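Local coordinates for protein ketosynthase (Streptomyces sp. MSC090213JE08, PDB 6KXD) that probably serves as the chain length factor of a ketosynthase/chain length factor pair in a highly reducing type II polyketide synthase, at residues B[97-102]-B[108-113]; B[176-181]-B[294-299]; B[317-322]-B[337-342]. All coordinates share one frame; numbering follows the deposited sequence.

How the contacts relate
Contacts 1 and 3 are buried and mostly apolar. Contact 2 is partly buried, and a charged group carries it. Contact 1 joins the end of helix 86-99 to the loop leading to strand 114-119, and it alone has a hydrogen bond between its segments. It lies across the chain's centre from contact 2, with about 29 Å between their centres. Contacts 2 and 3 are neighbours. They touch where A294 CB packs 4.0 Å from S321 OG, and both place a side chain on strand 354-360. Contact 3 packs V319 and M322 of a loop onto a small alanine of helix 332-344. Its charged residue, R318, faces bound anions instead of the other segment.

Contact 1: B[97-102]-B[108-113]; sequences GLLLDA and VATDEL
L99 and V108 close the connection that follows helix 86-99, where the chain turns back toward strand 114-119. The last turn of the helix is tied to the returning loop by one backbone bond between the segments: V108 N donates to L99 O at 3.2 Å. It is moderately bent, with 145° at the hydrogen. L99 also has a backbone bond with A107.

The side chains pack beside this bond. L99 CG is anti to its own carbonyl carbon (chi1 -59°), which brings one methyl against V108 and T110. That methyl, L99 CD2, lies 3.8 Å from both V108 CB and V108 CG1. It is 4.0 Å from T110 CG2, so one leucine branch serves two loop residues. The second valine methyl, V108 CG2, rests 3.6 Å from L98 O. L98 and V108 both continue onto L237 of strand 229-240, while L98 and L99 reach L201 of strand 199-206.

Further along, D111 makes an Asx turn. D111 OD1 accepts from L113 N at 2.8 Å, and the donor stands above the carboxylate plane. This shapes the chain just before the strand. Nearby, E112 packs on R279 of the neighbouring subunit.

A buried helix end, tied by main-chain bonds to the returning loop and packed in a small apolar cluster over a sheet, is typical of a helix-to-strand connection in the layered alpha/beta thiolase fold.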
loop_
_atom_site.group_PDB
_atom_site.type_symbol
_atom_site.label_atom_id
_atom_site.label_comp_id
_atom_site.label_asym_id
_atom_site.label_seq_id
_atom_site.Cartn_x
_atom_site.Cartn_y
_atom_site.Cartn_z
ATOM N N GLY B 97 19.215 7.869 10.060
ATOM C CA GLY B 97 19.813 9.083 9.454
ATOM C C GLY B 97 18.850 10.247 9.518
ATOM O O GLY B 97 19.246 11.402 9.658
ATOM N N LEU B 98 17.549 9.958 9.401
ATOM C CA LEU B 98 16.568 10.985 9.379
ATOM C C LEU B 98 16.305 11.520 10.786
ATOM O O LEU B 98 16.275 12.702 10.962
ATOM C CB LEU B 98 15.278 10.474 8.764
ATOM C CG LEU B 98 14.241 11.550 8.511
ATOM C CD1 LEU B 98 14.758 12.491 7.432
ATOM C CD2 LEU B 98 12.919 10.913 8.130
ATOM N N LEU B 99 16.103 10.624 11.753
ATOM C CA LEU B 99 15.612 11.026 13.065
ATOM C C LEU B 99 16.735 11.303 14.075
ATOM O O LEU B 99 16.475 11.956 15.080
ATOM C CB LEU B 99 14.698 9.934 13.603
ATOM C CG LEU B 99 13.506 9.630 12.715
ATOM C CD1 LEU B 99 12.688 8.547 13.368
ATOM C CD2 LEU B 99 12.686 10.894 12.457
ATOM N N LEU B 100 17.893 10.720 13.851
ATOM C CA LEU B 100 19.001 10.870 14.731
ATOM C C LEU B 100 20.055 11.724 14.037
ATOM O O LEU B 100 20.110 11.789 12.813
ATOM C CB LEU B 100 19.588 9.511 15.051
ATOM C CG LEU B 100 18.608 8.482 15.616
ATOM C CD1 LEU B 100 19.326 7.162 15.826
ATOM C CD2 LEU B 100 17.898 8.964 16.859
ATOM N N ASP B 101 20.929 12.327 14.839
ATOM C CA ASP B 101 22.096 12.986 14.274
ATOM C C ASP B 101 23.196 11.940 14.129
ATOM O O ASP B 101 23.016 10.714 14.377
ATOM C CB ASP B 101 22.486 14.234 15.076
ATOM C CG ASP B 101 23.093 13.941 16.432
ATOM O OD1 ASP B 101 23.468 12.768 16.680
ATOM O OD2 ASP B 101 23.121 14.867 17.253
ATOM N N ALA B 102 24.391 12.398 13.739
ATOM C CA ALA B 102 25.500 11.513 13.475
ATOM C C ALA B 102 25.957 10.797 14.755
ATOM O O ALA B 102 26.458 9.716 14.666
ATOM C CB ALA B 102 26.628 12.274 12.793
ATOM N N VAL B 108 15.009 14.700 15.659
ATOM C CA VAL B 108 13.655 14.998 15.314
ATOM C C VAL B 108 12.767 14.516 16.454
ATOM O O VAL B 108 12.841 13.382 16.836
ATOM C CB VAL B 108 13.270 14.303 13.988
ATOM C CG1 VAL B 108 11.780 14.387 13.746
ATOM C CG2 VAL B 108 14.075 14.845 12.831
ATOM N N ALA B 109 11.931 15.409 16.955
ATOM C CA ALA B 109 10.981 15.079 17.988
ATOM C C ALA B 109 9.819 14.386 17.291
ATOM O O ALA B 109 9.190 14.968 16.429
ATOM C CB ALA B 109 10.516 16.316 18.707
ATOM N N THR B 110 9.597 13.135 17.640
ATOM C CA THR B 110 8.455 12.416 17.083
ATOM C C THR B 110 7.461 12.146 18.204
ATOM O O THR B 110 7.797 12.158 19.378
ATOM C CB THR B 110 8.912 11.129 16.398
ATOM O OG1 THR B 110 9.570 10.362 17.395
ATOM C CG2 THR B 110 9.849 11.334 15.224
ATOM N N ASP B 111 6.211 11.946 17.819
ATOM C CA ASP B 111 5.190 11.539 18.761
ATOM C C ASP B 111 4.175 10.660 18.040
ATOM O O ASP B 111 4.364 10.282 16.889
ATOM C CB ASP B 111 4.574 12.783 19.402
ATOM C CG ASP B 111 3.975 13.789 18.432
ATOM O OD1 ASP B 111 3.571 13.413 17.297
ATOM O OD2 ASP B 111 3.903 14.974 18.820
ATOM N N GLU B 112 3.045 10.414 18.706
ATOM C CA GLU B 112 2.013 9.596 18.189
ATOM C C GLU B 112 1.329 10.251 16.980
ATOM O O GLU B 112 0.503 9.600 16.372
ATOM C CB GLU B 112 1.053 9.252 19.343
ATOM C CG GLU B 112 0.157 10.401 19.791
ATOM C CD GLU B 112 0.835 11.470 20.642
ATOM O OE1 GLU B 112 2.038 11.262 21.042
ATOM O OE2 GLU B 112 0.182 12.529 20.883
ATOM N N LEU B 113 1.618 11.532 16.649
ATOM C CA LEU B 113 1.068 12.195 15.465
ATOM C C LEU B 113 2.130 12.314 14.360
ATOM O O LEU B 113 1.972 13.084 13.392
ATOM C CB LEU B 113 0.528 13.567 15.865
ATOM C CG LEU B 113 -0.776 13.540 16.670
ATOM C CD1 LEU B 113 -1.302 14.966 16.840
ATOM C CD2 LEU B 113 -1.813 12.631 16.004
#

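Contact 2: B[176-181]-B[294-299]. With EDO (1,2-ethanediol), chain D.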
loop_
_atom_site.group_PDB
_atom_site.type_symbol
_atom_site.label_atom_id
_atom_site.label_comp_id
_atom_site.label_asym_id
_atom_site.label_seq_id
_atom_site.Cartn_x
_atom_site.Cartn_y
_atom_site.Cartn_z
ATOM N N GLY B 176 3.776 0.961 -6.147
ATOM C CA GLY B 176 3.826 1.920 -7.230
ATOM C C GLY B 176 5.168 1.962 -7.904
ATOM O O GLY B 176 5.350 2.666 -8.899
ATOM N N GLY B 177 6.164 1.261 -7.357
ATOM C CA GLY B 177 7.445 1.231 -7.998
ATOM C C GLY B 177 8.077 2.612 -8.092
ATOM O O GLY B 177 8.196 3.339 -7.102
ATOM N N ARG B 178 8.517 3.021 -9.293
ATOM C CA ARG B 178 9.238 4.269 -9.378
ATOM C C ARG B 178 8.425 5.493 -8.926
ATOM O O ARG B 178 9.023 6.497 -8.543
ATOM C CB ARG B 178 9.682 4.517 -10.810
ATOM C CG ARG B 178 10.562 3.422 -11.343
ATOM C CD ARG B 178 11.531 4.005 -12.350
ATOM N NE ARG B 178 12.133 2.900 -13.051
ATOM C CZ ARG B 178 11.528 2.211 -14.020
ATOM N NH1 ARG B 178 10.368 2.627 -14.527
ATOM N NH2 ARG B 178 12.106 1.120 -14.498
ATOM N N VAL B 179 7.092 5.430 -8.978
ATOM C CA VAL B 179 6.294 6.590 -8.605
ATOM C C VAL B 179 5.981 6.529 -7.107
ATOM O O VAL B 179 5.333 7.453 -6.606
ATOM C CB VAL B 179 5.007 6.737 -9.397
ATOM C CG1 VAL B 179 5.340 6.928 -10.860
ATOM C CG2 VAL B 179 4.042 5.586 -9.146
ATOM N N SER B 180 6.365 5.431 -6.434
ATOM C CA SER B 180 5.827 5.153 -5.098
ATOM C C SER B 180 6.248 6.257 -4.106
ATOM O O SER B 180 5.511 6.531 -3.151
ATOM C CB SER B 180 6.236 3.773 -4.561
ATOM O OG SER B 180 7.641 3.775 -4.367
ATOM N N GLY B 181 7.449 6.802 -4.247
ATOM C CA GLY B 181 7.887 7.917 -3.348
ATOM C C GLY B 181 6.983 9.127 -3.470
ATOM O O GLY B 181 6.693 9.807 -2.490
ATOM N N ALA B 294 14.624 8.653 -15.275
ATOM C CA ALA B 294 15.626 8.078 -16.206
ATOM C C ALA B 294 15.477 6.540 -16.295
ATOM O O ALA B 294 16.465 5.841 -16.452
ATOM C CB ALA B 294 16.997 8.476 -15.745
ATOM N N ALA B 295 14.243 6.032 -16.144
ATOM C CA ALA B 295 13.941 4.604 -16.285
ATOM C C ALA B 295 14.539 4.143 -17.607
ATOM O O ALA B 295 14.388 4.852 -18.591
ATOM C CB ALA B 295 12.467 4.363 -16.291
ATOM N N PRO B 296 15.205 2.967 -17.674
ATOM C CA PRO B 296 15.874 2.509 -18.901
ATOM C C PRO B 296 14.870 1.796 -19.824
ATOM O O PRO B 296 15.046 0.633 -20.168
ATOM C CB PRO B 296 16.968 1.602 -18.310
ATOM C CG PRO B 296 16.253 0.938 -17.165
ATOM C CD PRO B 296 15.396 2.033 -16.551
ATOM N N THR B 297 13.804 2.515 -20.191
ATOM C CA THR B 297 12.648 1.983 -20.844
ATOM C C THR B 297 12.206 3.024 -21.871
ATOM O O THR B 297 12.703 4.147 -21.833
ATOM C CB THR B 297 11.528 1.650 -19.855
ATOM O OG1 THR B 297 11.089 2.870 -19.255
ATOM C CG2 THR B 297 11.945 0.637 -18.804
ATOM N N ALA B 298 11.279 2.637 -22.751
ATOM C CA ALA B 298 10.722 3.570 -23.725
ATOM C C ALA B 298 10.052 4.716 -22.967
ATOM O O ALA B 298 10.118 5.846 -23.393
ATOM C CB ALA B 298 9.738 2.866 -24.628
ATOM N N ALA B 299 9.391 4.377 -21.862
ATOM C CA ALA B 299 8.678 5.342 -21.080
ATOM C C ALA B 299 9.669 6.335 -20.475
ATOM O O ALA B 299 9.371 7.493 -20.376
ATOM C CB ALA B 299 7.817 4.662 -20.054
HETATM C C1 EDO D . 8.006 1.620 -18.491
HETATM O O1 EDO D . 9.033 1.927 -17.513
HETATM C C2 EDO D . 8.234 0.447 -19.453
HETATM O O2 EDO D . 7.879 0.981 -20.725
#
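R178 reaches across to A295 and lays its guanidinium against that residue's methyl. This is the tight part of the contact. A295 CB stands over the centre of one guanidinium face, 3.2 Å above the plane. R178 NH1 is 3.2 Å from A295 CB. The side chain leaves with CG anti to the carbonyl carbon and bends at chi2 (-149°), which brings the flat group up to the A295 methyl. The polar ends of the arginine are held by other residues. R178 NH2 forms a salt bridge with D327, and R178 NH1 donates to V360 O. These two bonds probably hold the plane in place.

The outer side is looser. R178 NH2 is 4.0 Å from P296 CD, and T297 CG2 approaches obliquely at 4.3 Å from R178 NH2. An ethanediol, probably from the crystallisation liquor, sits beside these residues. Its O1 lies near the guanidinium plane at the edge and accepts a weak bond from R178 NH1 at 3.3 Å. T297 OG1 bonds the same ethanediol O1 at 2.9 Å. T297 is the N-cap residue of helix 298-310; its OG1 accepts from G300 N. P296 is exposed and centres an inverse gamma turn.

On the inner side, G177 O takes both S180 N and S180 OG, the hydroxyl at 2.8 Å. By its sequence, R178 probably occupies the place of the nucleophilic cysteine of related ketosynthases. Residues 176-179 join strand 171-174 to helix 180-193, with a short 3-10 turn at 178-179. V179 packs on strands 354-360 and 365-373, and A299 of helix 298-310 also meets strand 354-360.

Contact 3: B[317-322]-B[337-342]. With ACT (acetate ion), chain E.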
loop_
_atom_site.group_PDB
_atom_site.type_symbol
_atom_site.label_atom_id
_atom_site.label_comp_id
_atom_site.label_asym_id
_atom_site.label_seq_id
_atom_site.Cartn_x
_atom_site.Cartn_y
_atom_site.Cartn_z
ATOM N N SER B 317 20.298 20.151 -16.646
ATOM C CA SER B 317 21.739 20.061 -16.431
ATOM C C SER B 317 22.100 20.394 -14.990
ATOM O O SER B 317 23.249 20.415 -14.661
ATOM C CB SER B 317 22.485 21.007 -17.321
ATOM O OG SER B 317 21.611 21.564 -18.253
ATOM N N ARG B 318 21.114 20.795 -14.206
ATOM C CA ARG B 318 21.356 21.283 -12.880
ATOM C C ARG B 318 21.715 20.123 -11.940
ATOM O O ARG B 318 22.455 20.292 -11.010
ATOM C CB ARG B 318 20.107 22.013 -12.379
ATOM C CG ARG B 318 20.393 22.975 -11.241
ATOM C CD ARG B 318 20.883 24.301 -11.767
ATOM N NE ARG B 318 19.784 24.981 -12.405
ATOM C CZ ARG B 318 19.906 26.036 -13.196
ATOM N NH1 ARG B 318 21.073 26.646 -13.315
ATOM N NH2 ARG B 318 18.851 26.476 -13.861
ATOM N N VAL B 319 21.140 18.951 -12.179
ATOM C CA VAL B 319 21.325 17.810 -11.322
ATOM C C VAL B 319 21.818 16.689 -12.211
ATOM O O VAL B 319 21.229 16.481 -13.259
ATOM C CB VAL B 319 19.998 17.407 -10.658
ATOM C CG1 VAL B 319 20.135 16.168 -9.791
ATOM C CG2 VAL B 319 19.411 18.561 -9.878
ATOM N N PRO B 320 22.836 15.899 -11.806
ATOM C CA PRO B 320 23.255 14.742 -12.606
ATOM C C PRO B 320 22.144 13.715 -12.840
ATOM O O PRO B 320 21.211 13.613 -12.035
ATOM C CB PRO B 320 24.411 14.171 -11.778
ATOM C CG PRO B 320 24.945 15.379 -11.022
ATOM C CD PRO B 320 23.691 16.135 -10.630
ATOM N N SER B 321 22.248 12.972 -13.940
ATOM C CA SER B 321 21.259 11.954 -14.302
ATOM C C SER B 321 21.133 10.969 -13.137
ATOM O O SER B 321 22.120 10.624 -12.545
ATOM C CB SER B 321 21.582 11.199 -15.553
ATOM O OG SER B 321 20.548 10.245 -15.810
ATOM N N MET B 322 19.899 10.556 -12.858
ATOM C CA MET B 322 19.598 9.462 -11.932
ATOM C C MET B 322 20.139 8.144 -12.485
ATOM O O MET B 322 20.331 7.222 -11.721
ATOM C CB MET B 322 18.093 9.306 -11.706
ATOM C CG MET B 322 17.486 10.443 -10.927
ATOM S SD MET B 322 18.215 10.574 -9.275
ATOM C CE MET B 322 19.333 11.952 -9.485
ATOM N N ILE B 337 14.084 13.496 -5.333
ATOM C CA ILE B 337 13.830 14.566 -4.436
ATOM C C ILE B 337 15.105 14.833 -3.630
ATOM O O ILE B 337 15.521 15.951 -3.522
ATOM C CB ILE B 337 12.611 14.279 -3.556
ATOM C CG1 ILE B 337 11.316 14.251 -4.377
ATOM C CG2 ILE B 337 12.558 15.315 -2.460
ATOM C CD1 ILE B 337 10.122 13.777 -3.618
ATOM N N ALA B 338 15.730 13.799 -3.083
ATOM C CA ALA B 338 16.998 13.954 -2.351
ATOM C C ALA B 338 18.096 14.587 -3.221
ATOM O O ALA B 338 18.855 15.423 -2.703
ATOM C CB ALA B 338 17.460 12.658 -1.775
ATOM N N ALA B 339 18.197 14.206 -4.497
ATOM C CA ALA B 339 19.178 14.803 -5.383
ATOM C C ALA B 339 18.914 16.311 -5.509
ATOM O O ALA B 339 19.851 17.100 -5.527
ATOM C CB ALA B 339 19.197 14.113 -6.711
ATOM N N VAL B 340 17.650 16.715 -5.618
ATOM C CA VAL B 340 17.291 18.114 -5.655
ATOM C C VAL B 340 17.751 18.807 -4.371
ATOM O O VAL B 340 18.369 19.887 -4.438
ATOM C CB VAL B 340 15.795 18.348 -5.902
ATOM C CG1 VAL B 340 15.433 19.799 -5.679
ATOM C CG2 VAL B 340 15.362 17.901 -7.289
ATOM N N LEU B 341 17.502 18.185 -3.212
ATOM C CA LEU B 341 17.850 18.802 -1.971
ATOM C C LEU B 341 19.381 18.893 -1.829
ATOM O O LEU B 341 19.889 19.908 -1.308
ATOM C CB LEU B 341 17.262 17.998 -0.811
ATOM C CG LEU B 341 15.740 17.877 -0.814
ATOM C CD1 LEU B 341 15.250 17.008 0.340
ATOM C CD2 LEU B 341 15.111 19.226 -0.747
ATOM N N ALA B 342 20.084 17.849 -2.283
ATOM C CA ALA B 342 21.529 17.778 -2.276
ATOM C C ALA B 342 22.143 18.881 -3.157
ATOM O O ALA B 342 23.136 19.534 -2.754
ATOM C CB ALA B 342 21.989 16.419 -2.714
HETATM C C ACT E . 20.442 30.028 -15.149
HETATM O O ACT E . 21.350 30.422 -15.907
HETATM O OXT ACT E . 19.788 29.012 -15.462
HETATM C CH3 ACT E . 20.088 30.789 -13.909
#
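A339 receives two apolar side chains from the loop 317-322, and its methyl is the meeting point. M322 CE comes closest, at 3.5 Å from A339 CB. V319 CG1 touches the same methyl, A339 CB, at 3.8 Å. M322 bends at chi2 (-61°) and again at chi3, which curls its terminal methyl back over the helix. V319 CG1 stands anti to the backbone N (chi1 178°), which directs it at the alanine methyl. The small alanine lets the loop lie close to helix 332-344. V319 and M322 also pack on V291 of strand 287-291, so they fill the seam between helix and sheet.

The polar and charged interactions lie apart from this core. R318 meets bound anions, probably from the crystallisation liquor. One acetate oxygen, OXT, lies in the guanidinium plane at its edge, 3.1 Å from R318 NH2. R318 NH1 adds a weak bond to the same OXT. A phosphate forms a salt bridge with R318 NH2. R318 NE donates to W288 O, and the guanidinium makes a cation-pi contact with the W288 ring. A leucine here would probably leave W288 O without this donor, its ring without the cation, and the anions without their positive partner.

Helix 332-344 also packs on strands 20-29 and 354-360 and on helix 35-44. This is consistent with one of the central buried helices of the layered thiolase fold.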